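Local coordinates for protein citrate synthase (Metallosphaera sedula, PDB 6ABW) that probably catalyses the condensation of acetyl-CoA with oxaloacetate and water to give citrate and free CoA, a step of the tricarboxylic acid cycle, at residues V146-K150 with E151-P155; S252-K255 with R256-E260; K274-P278 with R279-F283; N294-A297 with R298-E302. All coordinates share one frame; numbering follows the deposited sequence.

Contact 1 (V146-K150 with E151-P155)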
loop_
_atom_site.group_PDB
_atom_site.type_symbol
_atom_site.label_atom_id
_atom_site.label_comp_id
_atom_site.label_asym_id
_atom_site.label_seq_id
_atom_site.Cartn_x
_atom_site.Cartn_y
_atom_site.Cartn_z
ATOM N N VAL A 146 -3.559 -2.773 -18.918
ATOM C CA VAL A 146 -2.871 -1.523 -18.712
ATOM C C VAL A 146 -2.157 -1.111 -20.009
ATOM O O VAL A 146 -2.229 0.031 -20.468
ATOM C CB VAL A 146 -1.915 -1.634 -17.486
ATOM C CG1 VAL A 146 -0.892 -0.474 -17.437
ATOM C CG2 VAL A 146 -2.707 -1.637 -16.186
ATOM N N LEU A 147 -1.498 -2.051 -20.660
ATOM C CA LEU A 147 -0.845 -1.756 -21.927
ATOM C C LEU A 147 -1.888 -1.286 -22.944
ATOM O O LEU A 147 -1.689 -0.257 -23.678
ATOM C CB LEU A 147 -0.067 -2.989 -22.419
ATOM C CG LEU A 147 0.265 -2.906 -23.947
ATOM C CD1 LEU A 147 1.277 -1.826 -24.160
ATOM C CD2 LEU A 147 0.744 -4.279 -24.404
ATOM N N ARG A 148 -2.964 -2.062 -23.020
ATOM C CA ARG A 148 -3.949 -1.818 -24.053
ATOM C C ARG A 148 -4.715 -0.484 -23.848
ATOM O O ARG A 148 -4.938 0.297 -24.780
ATOM C CB ARG A 148 -4.826 -3.030 -24.189
ATOM C CG ARG A 148 -4.078 -4.192 -24.834
ATOM C CD ARG A 148 -4.940 -5.436 -24.881
ATOM N NE ARG A 148 -5.965 -5.348 -25.922
ATOM C CZ ARG A 148 -5.765 -5.612 -27.215
ATOM N NH1 ARG A 148 -6.763 -5.432 -28.050
ATOM N NH2 ARG A 148 -4.567 -5.953 -27.708
ATOM N N ALA A 149 -5.048 -0.160 -22.611
ATOM C CA ALA A 149 -5.537 1.167 -22.287
ATOM C C ALA A 149 -4.645 2.303 -22.681
ATOM O O ALA A 149 -5.090 3.304 -23.273
ATOM C CB ALA A 149 -5.941 1.291 -20.848
ATOM N N LYS A 150 -3.365 2.175 -22.357
ATOM C CA LYS A 150 -2.420 3.234 -22.658
ATOM C C LYS A 150 -2.236 3.397 -24.191
ATOM O O LYS A 150 -2.051 4.519 -24.660
ATOM C CB LYS A 150 -1.104 3.012 -21.930
ATOM C CG LYS A 150 -1.214 3.290 -20.441
ATOM C CD LYS A 150 0.107 3.003 -19.701
ATOM C CE LYS A 150 1.182 4.060 -19.921
ATOM N NZ LYS A 150 0.854 5.483 -19.608
ATOM N N GLU A 151 -2.369 2.325 -24.919
ATOM C CA GLU A 151 -2.256 2.308 -26.355
ATOM C C GLU A 151 -3.609 2.677 -27.044
ATOM O O GLU A 151 -3.618 2.879 -28.249
ATOM C CB GLU A 151 -1.819 0.943 -26.820
ATOM C CG GLU A 151 -0.423 0.442 -26.479
ATOM C CD GLU A 151 0.744 1.105 -27.223
ATOM O OE1 GLU A 151 1.086 2.319 -26.956
ATOM O OE2 GLU A 151 1.388 0.354 -28.027
ATOM N N GLY A 152 -4.720 2.743 -26.309
ATOM C CA GLY A 152 -6.045 3.105 -26.849
ATOM C C GLY A 152 -6.640 1.966 -27.641
ATOM O O GLY A 152 -7.360 2.208 -28.579
ATOM N N LYS A 153 -6.352 0.713 -27.263
ATOM C CA LYS A 153 -6.957 -0.471 -27.897
ATOM C C LYS A 153 -8.079 -1.031 -27.050
ATOM O O LYS A 153 -8.143 -0.830 -25.830
ATOM C CB LYS A 153 -5.944 -1.588 -28.037
ATOM C CG LYS A 153 -4.801 -1.311 -29.001
ATOM C CD LYS A 153 -3.891 -2.550 -28.967
ATOM C CE LYS A 153 -3.019 -2.747 -30.183
ATOM N NZ LYS A 153 -2.273 -1.498 -30.437
ATOM N N LYS A 154 -8.952 -1.808 -27.668
ATOM C CA LYS A 154 -9.997 -2.457 -26.963
ATOM C C LYS A 154 -9.485 -3.472 -25.909
ATOM O O LYS A 154 -8.436 -4.092 -26.127
ATOM C CB LYS A 154 -10.828 -3.201 -28.030
ATOM C CG LYS A 154 -12.159 -3.703 -27.562
ATOM C CD LYS A 154 -13.203 -3.844 -28.698
ATOM C CE LYS A 154 -12.653 -4.499 -29.960
ATOM N NZ LYS A 154 -11.837 -5.737 -29.728
ATOM N N PRO A 155 -10.211 -3.674 -24.777
ATOM C CA PRO A 155 -9.712 -4.661 -23.786
ATOM C C PRO A 155 -9.554 -6.087 -24.313
ATOM O O PRO A 155 -10.203 -6.484 -25.304
ATOM C CB PRO A 155 -10.754 -4.644 -22.664
ATOM C CG PRO A 155 -11.645 -3.508 -22.947
ATOM C CD PRO A 155 -11.382 -2.951 -24.288
#

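Contact 2 (S252-K255 with R256-E260)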
loop_
_atom_site.group_PDB
_atom_site.type_symbol
_atom_site.label_atom_id
_atom_site.label_comp_id
_atom_site.label_asym_id
_atom_site.label_seq_id
_atom_site.Cartn_x
_atom_site.Cartn_y
_atom_site.Cartn_z
ATOM N N SER A 252 31.044 7.216 -28.681
ATOM C CA SER A 252 30.982 8.645 -28.410
ATOM C C SER A 252 30.119 9.000 -27.191
ATOM O O SER A 252 30.562 9.796 -26.338
ATOM C CB SER A 252 30.539 9.452 -29.670
ATOM O OG SER A 252 30.275 10.801 -29.336
ATOM N N TRP A 253 28.929 8.398 -27.094
ATOM C CA TRP A 253 28.097 8.567 -25.944
ATOM C C TRP A 253 28.840 8.143 -24.654
ATOM O O TRP A 253 28.762 8.839 -23.642
ATOM C CB TRP A 253 26.816 7.791 -26.111
ATOM C CG TRP A 253 25.820 7.918 -25.003
ATOM C CD1 TRP A 253 24.725 8.737 -24.971
ATOM C CD2 TRP A 253 25.779 7.128 -23.801
ATOM N NE1 TRP A 253 24.057 8.568 -23.777
ATOM C CE2 TRP A 253 24.672 7.566 -23.059
ATOM C CE3 TRP A 253 26.599 6.088 -23.272
ATOM C CZ2 TRP A 253 24.316 6.995 -21.842
ATOM C CZ3 TRP A 253 26.250 5.530 -22.046
ATOM C CH2 TRP A 253 25.135 5.994 -21.322
ATOM N N PHE A 254 29.489 7.014 -24.725
ATOM C CA PHE A 254 30.210 6.453 -23.532
ATOM C C PHE A 254 31.360 7.417 -23.178
ATOM O O PHE A 254 31.527 7.756 -22.000
ATOM C CB PHE A 254 30.776 5.073 -23.828
ATOM C CG PHE A 254 31.348 4.358 -22.615
ATOM C CD1 PHE A 254 30.547 3.617 -21.752
ATOM C CD2 PHE A 254 32.696 4.355 -22.380
ATOM C CE1 PHE A 254 31.117 2.945 -20.616
ATOM C CE2 PHE A 254 33.251 3.653 -21.309
ATOM C CZ PHE A 254 32.454 2.967 -20.421
ATOM N N LYS A 255 32.121 7.876 -24.182
ATOM C CA LYS A 255 33.196 8.897 -23.925
ATOM C C LYS A 255 32.691 10.164 -23.229
ATOM O O LYS A 255 33.228 10.627 -22.189
ATOM C CB LYS A 255 33.957 9.183 -25.211
ATOM C CG LYS A 255 35.120 10.192 -25.066
ATOM C CD LYS A 255 36.073 9.853 -23.922
ATOM C CE LYS A 255 37.238 10.851 -23.817
ATOM N NZ LYS A 255 38.272 10.509 -24.793
ATOM N N ARG A 256 31.595 10.701 -23.735
ATOM C CA ARG A 256 31.015 11.934 -23.230
ATOM C C ARG A 256 30.313 11.800 -21.870
ATOM O O ARG A 256 30.625 12.526 -20.949
ATOM C CB ARG A 256 30.108 12.546 -24.349
ATOM C CG ARG A 256 30.880 12.811 -25.705
ATOM C CD ARG A 256 29.994 13.030 -26.961
ATOM N NE ARG A 256 28.628 13.347 -26.560
ATOM C CZ ARG A 256 27.532 12.591 -26.772
ATOM N NH1 ARG A 256 26.378 12.979 -26.237
ATOM N NH2 ARG A 256 27.537 11.492 -27.538
ATOM N N LYS A 257 29.394 10.836 -21.700
ATOM C CA LYS A 257 28.561 10.726 -20.534
ATOM C C LYS A 257 29.237 9.994 -19.363
ATOM O O LYS A 257 29.012 10.350 -18.212
ATOM C CB LYS A 257 27.241 10.035 -20.846
ATOM C CG LYS A 257 26.455 10.650 -21.997
ATOM C CD LYS A 257 25.772 11.961 -21.632
ATOM C CE LYS A 257 25.169 12.637 -22.868
ATOM N NZ LYS A 257 24.718 14.021 -22.542
ATOM N N ILE A 258 29.975 8.934 -19.687
ATOM C CA ILE A 258 30.567 8.041 -18.685
ATOM C C ILE A 258 32.022 8.413 -18.346
ATOM O O ILE A 258 32.337 8.576 -17.165
ATOM C CB ILE A 258 30.465 6.543 -19.115
ATOM C CG1 ILE A 258 29.001 6.183 -19.452
ATOM C CG2 ILE A 258 31.030 5.629 -18.029
ATOM C CD1 ILE A 258 27.965 6.435 -18.376
ATOM N N ILE A 259 32.883 8.481 -19.339
ATOM C CA ILE A 259 34.309 8.733 -19.113
ATOM C C ILE A 259 34.478 10.206 -18.664
ATOM O O ILE A 259 35.135 10.438 -17.656
ATOM C CB ILE A 259 35.198 8.377 -20.309
ATOM C CG1 ILE A 259 35.119 6.899 -20.708
ATOM C CG2 ILE A 259 36.688 8.741 -20.086
ATOM C CD1 ILE A 259 35.452 5.964 -19.557
ATOM N N GLU A 260 33.872 11.175 -19.367
ATOM C CA GLU A 260 34.088 12.628 -19.082
ATOM C C GLU A 260 33.124 13.150 -18.067
ATOM O O GLU A 260 33.528 13.806 -17.114
ATOM C CB GLU A 260 34.072 13.425 -20.398
ATOM C CG GLU A 260 35.111 12.952 -21.425
ATOM C CD GLU A 260 36.601 13.162 -21.021
ATOM O OE1 GLU A 260 36.901 14.268 -20.516
ATOM O OE2 GLU A 260 37.494 12.265 -21.236
#

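Contact 3 (K274-P278 with R279-F283)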
loop_
_atom_site.group_PDB
_atom_site.type_symbol
_atom_site.label_atom_id
_atom_site.label_comp_id
_atom_site.label_asym_id
_atom_site.label_seq_id
_atom_site.Cartn_x
_atom_site.Cartn_y
_atom_site.Cartn_z
ATOM N N LYS A 274 28.992 -9.262 -6.744
ATOM C CA LYS A 274 30.281 -8.665 -7.082
ATOM C C LYS A 274 30.836 -9.308 -8.362
ATOM O O LYS A 274 31.995 -9.135 -8.698
ATOM C CB LYS A 274 31.224 -8.775 -5.872
ATOM C CG LYS A 274 30.686 -8.107 -4.585
ATOM C CD LYS A 274 30.272 -6.651 -4.824
ATOM C CE LYS A 274 29.464 -5.990 -3.696
ATOM N NZ LYS A 274 28.750 -4.787 -4.275
ATOM N N THR A 275 29.957 -9.952 -9.132
ATOM C CA THR A 275 30.221 -10.675 -10.354
ATOM C C THR A 275 29.092 -10.217 -11.293
ATOM O O THR A 275 28.218 -9.391 -10.843
ATOM C CB THR A 275 29.984 -12.185 -10.148
ATOM O OG1 THR A 275 28.643 -12.414 -9.658
ATOM C CG2 THR A 275 30.895 -12.737 -9.078
ATOM N N TYR A 276 29.075 -10.725 -12.529
ATOM C CA TYR A 276 27.831 -10.652 -13.332
ATOM C C TYR A 276 26.630 -11.184 -12.493
ATOM O O TYR A 276 26.718 -12.170 -11.774
ATOM C CB TYR A 276 27.888 -11.522 -14.598
ATOM C CG TYR A 276 28.306 -10.857 -15.905
ATOM C CD1 TYR A 276 29.627 -10.463 -16.060
ATOM C CD2 TYR A 276 27.423 -10.700 -16.982
ATOM C CE1 TYR A 276 30.070 -9.931 -17.246
ATOM C CE2 TYR A 276 27.844 -10.130 -18.167
ATOM C CZ TYR A 276 29.184 -9.737 -18.276
ATOM O OH TYR A 276 29.772 -9.156 -19.354
ATOM N N ASP A 277 25.511 -10.497 -12.594
ATOM C CA ASP A 277 24.264 -10.972 -11.988
ATOM C C ASP A 277 23.872 -12.174 -12.831
ATOM O O ASP A 277 23.782 -12.076 -14.057
ATOM C CB ASP A 277 23.293 -9.797 -12.082
ATOM C CG ASP A 277 21.918 -10.058 -11.588
ATOM O OD1 ASP A 277 21.439 -11.231 -11.533
ATOM O OD2 ASP A 277 21.332 -9.002 -11.173
ATOM N N PRO A 278 23.630 -13.338 -12.195
ATOM C CA PRO A 278 23.262 -14.525 -12.999
ATOM C C PRO A 278 22.066 -14.300 -13.881
ATOM O O PRO A 278 21.953 -14.933 -14.954
ATOM C CB PRO A 278 23.003 -15.593 -11.973
ATOM C CG PRO A 278 22.795 -14.909 -10.686
ATOM C CD PRO A 278 23.581 -13.598 -10.751
ATOM N N ARG A 279 21.175 -13.384 -13.464
ATOM C CA ARG A 279 20.033 -13.093 -14.336
ATOM C C ARG A 279 20.376 -12.378 -15.622
ATOM O O ARG A 279 19.661 -12.536 -16.635
ATOM C CB ARG A 279 18.923 -12.294 -13.593
ATOM C CG ARG A 279 18.417 -13.053 -12.392
ATOM C CD ARG A 279 17.639 -12.180 -11.433
ATOM N NE ARG A 279 18.536 -11.217 -10.794
ATOM C CZ ARG A 279 18.128 -10.227 -10.002
ATOM N NH1 ARG A 279 16.866 -10.086 -9.668
ATOM N NH2 ARG A 279 18.972 -9.316 -9.562
ATOM N N ALA A 280 21.464 -11.593 -15.605
ATOM C CA ALA A 280 21.803 -10.747 -16.733
ATOM C C ALA A 280 22.253 -11.606 -17.889
ATOM O O ALA A 280 21.905 -11.304 -19.003
ATOM C CB ALA A 280 22.920 -9.779 -16.345
ATOM N N LYS A 281 23.008 -12.670 -17.647
ATOM C CA LYS A 281 23.437 -13.538 -18.709
ATOM C C LYS A 281 22.264 -14.255 -19.403
ATOM O O LYS A 281 22.281 -14.540 -20.621
ATOM C CB LYS A 281 24.372 -14.597 -18.118
ATOM C CG LYS A 281 25.633 -13.991 -17.576
ATOM C CD LYS A 281 26.578 -15.032 -17.001
ATOM C CE LYS A 281 26.102 -15.569 -15.682
ATOM N NZ LYS A 281 27.140 -15.438 -14.613
ATOM N N ILE A 282 21.228 -14.527 -18.621
ATOM C CA ILE A 282 20.075 -15.226 -19.167
ATOM C C ILE A 282 19.230 -14.253 -19.953
ATOM O O ILE A 282 18.808 -14.569 -21.099
ATOM C CB ILE A 282 19.302 -15.953 -18.065
ATOM C CG1 ILE A 282 20.221 -16.895 -17.344
ATOM C CG2 ILE A 282 18.154 -16.714 -18.699
ATOM C CD1 ILE A 282 19.747 -17.424 -16.018
ATOM N N PHE A 283 18.950 -13.073 -19.388
ATOM C CA PHE A 283 18.242 -12.056 -20.222
ATOM C C PHE A 283 19.000 -11.826 -21.558
ATOM O O PHE A 283 18.374 -11.729 -22.638
ATOM C CB PHE A 283 18.107 -10.747 -19.488
ATOM C CG PHE A 283 16.911 -10.661 -18.600
ATOM C CD1 PHE A 283 15.643 -10.663 -19.148
ATOM C CD2 PHE A 283 17.024 -10.593 -17.242
ATOM C CE1 PHE A 283 14.505 -10.588 -18.357
ATOM C CE2 PHE A 283 15.907 -10.511 -16.442
ATOM C CZ PHE A 283 14.618 -10.525 -17.005
HETATM O O HOH W 1 26.847 -14.873 -12.149
#

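Contact 4 (N294-A297 with R298-E302)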
loop_
_atom_site.group_PDB
_atom_site.type_symbol
_atom_site.label_atom_id
_atom_site.label_comp_id
_atom_site.label_asym_id
_atom_site.label_seq_id
_atom_site.Cartn_x
_atom_site.Cartn_y
_atom_site.Cartn_z
ATOM N N ASN A 294 13.447 -8.005 -35.681
ATOM C CA ASN A 294 12.980 -6.654 -35.989
ATOM C C ASN A 294 14.190 -5.701 -35.948
ATOM O O ASN A 294 14.929 -5.679 -34.966
ATOM C CB ASN A 294 11.926 -6.228 -34.988
ATOM C CG ASN A 294 11.647 -4.745 -35.048
ATOM O OD1 ASN A 294 12.095 -3.959 -34.202
ATOM N ND2 ASN A 294 10.936 -4.341 -36.081
ATOM N N SER A 295 14.389 -4.901 -36.986
ATOM C CA SER A 295 15.613 -4.103 -37.087
ATOM C C SER A 295 15.712 -2.989 -36.018
ATOM O O SER A 295 16.817 -2.611 -35.614
ATOM C CB SER A 295 15.772 -3.560 -38.485
ATOM O OG SER A 295 14.857 -2.514 -38.649
ATOM N N ASP A 296 14.581 -2.503 -35.502
ATOM C CA ASP A 296 14.603 -1.562 -34.367
ATOM C C ASP A 296 15.115 -2.245 -33.042
ATOM O O ASP A 296 16.052 -1.775 -32.370
ATOM C CB ASP A 296 13.229 -0.956 -34.136
ATOM C CG ASP A 296 13.304 0.514 -33.801
ATOM O OD1 ASP A 296 14.251 0.937 -33.109
ATOM O OD2 ASP A 296 12.426 1.263 -34.266
ATOM N N ALA A 297 14.466 -3.352 -32.695
ATOM C CA ALA A 297 14.893 -4.190 -31.590
ATOM C C ALA A 297 16.342 -4.631 -31.740
ATOM O O ALA A 297 17.092 -4.655 -30.769
ATOM C CB ALA A 297 13.977 -5.394 -31.423
ATOM N N ARG A 298 16.752 -4.935 -32.969
ATOM C CA ARG A 298 18.117 -5.429 -33.245
ATOM C C ARG A 298 19.132 -4.323 -32.940
ATOM O O ARG A 298 20.177 -4.587 -32.368
ATOM C CB ARG A 298 18.242 -5.857 -34.720
ATOM C CG ARG A 298 19.521 -6.628 -35.027
ATOM C CD ARG A 298 19.739 -6.690 -36.541
ATOM N NE ARG A 298 20.703 -7.721 -36.934
ATOM C CZ ARG A 298 21.230 -7.873 -38.164
ATOM N NH1 ARG A 298 22.095 -8.861 -38.390
ATOM N NH2 ARG A 298 20.917 -7.048 -39.172
ATOM N N LYS A 299 18.810 -3.102 -33.344
ATOM C CA LYS A 299 19.630 -1.952 -33.133
ATOM C C LYS A 299 19.916 -1.740 -31.626
ATOM O O LYS A 299 21.089 -1.491 -31.213
ATOM C CB LYS A 299 18.879 -0.772 -33.755
ATOM C CG LYS A 299 19.565 0.539 -33.868
ATOM C CD LYS A 299 18.600 1.612 -34.386
ATOM C CE LYS A 299 17.542 1.995 -33.334
ATOM N NZ LYS A 299 16.998 3.376 -33.550
ATOM N N TYR A 300 18.864 -1.846 -30.805
ATOM C CA TYR A 300 19.016 -1.674 -29.343
ATOM C C TYR A 300 19.848 -2.769 -28.718
ATOM O O TYR A 300 20.629 -2.472 -27.840
ATOM C CB TYR A 300 17.633 -1.483 -28.693
ATOM C CG TYR A 300 16.988 -0.168 -29.073
ATOM C CD1 TYR A 300 17.703 1.049 -29.069
ATOM C CD2 TYR A 300 15.681 -0.128 -29.511
ATOM C CE1 TYR A 300 17.107 2.246 -29.449
ATOM C CE2 TYR A 300 15.066 1.075 -29.855
ATOM C CZ TYR A 300 15.777 2.262 -29.779
ATOM O OH TYR A 300 15.212 3.474 -30.099
ATOM N N PHE A 301 19.718 -3.994 -29.172
ATOM C CA PHE A 301 20.478 -5.127 -28.713
ATOM C C PHE A 301 21.951 -4.900 -29.061
ATOM O O PHE A 301 22.807 -5.057 -28.221
ATOM C CB PHE A 301 20.016 -6.478 -29.288
ATOM C CG PHE A 301 20.903 -7.622 -28.900
ATOM C CD1 PHE A 301 20.878 -8.132 -27.612
ATOM C CD2 PHE A 301 21.825 -8.155 -29.796
ATOM C CE1 PHE A 301 21.691 -9.196 -27.205
ATOM C CE2 PHE A 301 22.714 -9.177 -29.382
ATOM C CZ PHE A 301 22.630 -9.708 -28.093
ATOM N N GLU A 302 22.198 -4.384 -30.270
ATOM C CA GLU A 302 23.583 -4.096 -30.714
ATOM C C GLU A 302 24.181 -2.975 -29.928
ATOM O O GLU A 302 25.328 -3.036 -29.562
ATOM C CB GLU A 302 23.616 -3.774 -32.218
ATOM C CG GLU A 302 23.247 -5.020 -33.028
ATOM C CD GLU A 302 23.415 -4.875 -34.550
ATOM O OE1 GLU A 302 23.850 -3.770 -35.000
ATOM O OE2 GLU A 302 23.094 -5.873 -35.291
#

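Contact 1 (V146-K150 with E151-P155)
Arg148 reaches forward past the end of helix 128-151 and takes hold of Lys154 O with two nitrogens at once. Its NE lies 2.8 Å from Lys154 O and its NH1 2.9 Å from the same oxygen, which sits at the guanidinium edge, close to the group's plane. With a bend at chi3 (75°), the chain brings its guanidinium beside the loop. Its third nitrogen, NH2, is bonded to Ser172 O, so the buried guanidinium is provided for at each nitrogen. Lys153 CD lies over one of its faces, 3.7 Å from Arg148 NH2, and the two chains run roughly at right angles, with methylene rather than ammonium at the close point.

The carbonyls of the last turn are served by the chain that follows. Leu147 O receives Glu151 N, an ordinary helical bond; Arg148 O receives Lys153 N at 2.9 Å; and Ala149 O receives Gly152 N at 3.1 Å, the donor standing well above the carbonyl plane. Beyond the segments, Lys150 O accepts from Arg100 NH2, Lys150 NZ donates to Ser102 O and Glu151 OE1 is bonded to Tyr340 OH. Gly152, at a positive phi of 75°, is where the chain leaves the helix; with Lys153 N returning to Arg148 O and Gly152 N to Ala149 O, the turn is a Schellman motif, a classic C-terminal helix cap.

Contact 2 (S252-K255 with R256-E260)
Lys255, Arg256 and Trp253 carry most of this contact between successive turns of helix 250-260, whose last residues widen into a pi-type turn. The widening is written in the backbone: Lys255 O accepts from Glu260 N, five residues on, at 2.9 Å, while Phe254 O is shared by Ile258 N and Ile259 N.

The side chain of Lys255 follows that turn. Its aliphatic part passes Ile259 CB, and its ammonium NZ stays 4.0 Å from Glu260 OE2, near enough for some attraction, perhaps, but beyond a salt bridge. Arg256 folds back the other way. Its CD rests against Ser252 OG, and a weak but straight bond from Arg256 NH2 reaches the same hydroxyl oxygen at 3.3 Å, meeting it at the edge of the guanidinium.

Trp253 turns into the protein, where its NE1 is hydrogen-bonded to Glu243 OE2 and its ring packs on Leu307 of helix 295-315. Ile258 CG1 touches Trp253 CZ3, and Ile258 CB lies over a face of the Phe254 ring. The side chain of Phe254 comes within about 4 Å of that of Leu265, an acetyl-CoA-binding residue. CG of Trp253 is anti to the backbone N (chi1 -178°), which brings the indole alongside the next turn: Lys257 CG sits over its five-membered ring in a CH-pi contact, 3.7 Å from the centroid and 13° off the ring normal.

Contact 3 (K274-P278 with R279-F283)
Arg279 lays the edge of its guanidinium alongside the carboxylate of Asp277, two residues earlier, and the pairing can be followed atom by atom. Arg279 CB lies 3.4 Å from Asp277 OD1, and CG and CD pass the same oxygen at slightly longer range. A bend at chi3 (-68°) then brings the guanidinium back beside the acid. Arg279 NE donates to Asp277 OD1 at 3.0 Å along a nearly straight line, CZ lies 3.6 Å from Asp277 OD2, and NH2 donates to Asp277 OD2 at 2.9 Å, less squarely than NE meets OD1 (22° against 2° out of the guanidinium plane). Both oxygens use their syn lone pairs, and the two flat groups are nearly coplanar, a side-on bidentate salt bridge.

Asp277 is also the N-cap of helix 278-292: OD1 takes the backbone N of Arg279 at 2.9 Å, coming from the anti side and out of the carboxylate plane. One oxygen thus serves two donors, while OD2 has a second, weak partner in Thr324 N. The side chain of Arg279 comes within about 4 Å of that of His270, the predicted active-site residue. On another side of the turn, Lys281 CG touches Tyr276 CD2 at 3.8 Å.

Contact 4 (N294-A297 with R298-E302)
Asn294 and Arg298 open a first-turn contact at the N-terminal end of helix 295-315, where Asn294 is the N-cap in the helical fold of citrate synthase. Its side-chain OD1 accepts from Ala297 N at 2.9 Å, and its own carbonyl O takes Arg298 N at 2.8 Å, so the cap residue receives two N-H groups of the starting helix. Ser295 O, Asp296 O and Ala297 O continue the ladder with Lys299 N, Tyr300 N and Phe301 N.

Arg298 leaves this turn fully extended, with its NE in a salt bridge to Glu292 OE1 at the end of the preceding helix. Glu302 OE2 is near the same nitrogen but well out of the guanidinium plane, so it contributes charge alone.

On the flank, Asp296 runs side by side with both Lys299 and Tyr300. Its link to Lys299 is a long salt bridge, OD1 to NZ 3.7 Å, and that ammonium also has a weak bond to Gly245 O. Tyr300 meets Phe238 and Tyr333 edge-to-face; the plane of its ring and that of the Asp296 carboxylate differ by 24°, with Asp296 OD1 3.4 Å from Tyr300 CE2.

Overall arrangement
Read from the N terminus, the four contacts come strictly in series: none nests within or crosses another, and none closes a long loop, since each joins neighbouring residues. Contact 1 finishes helix 128-151 and begins the loop toward helix 164-173. Contact 2 occupies the closing turns of helix 250-260, near the acetyl-CoA site. Contacts 3 and 4 start the consecutive helices 278-292 and 295-315, their nearest atoms about 6 Å apart. Contact 1 lies across the chain's centre from contact 3, their centres about 33 Å apart. Although contacts 2 and 4 do not touch, residues of 252-260 pack on the later part of the helix begun by 294-302.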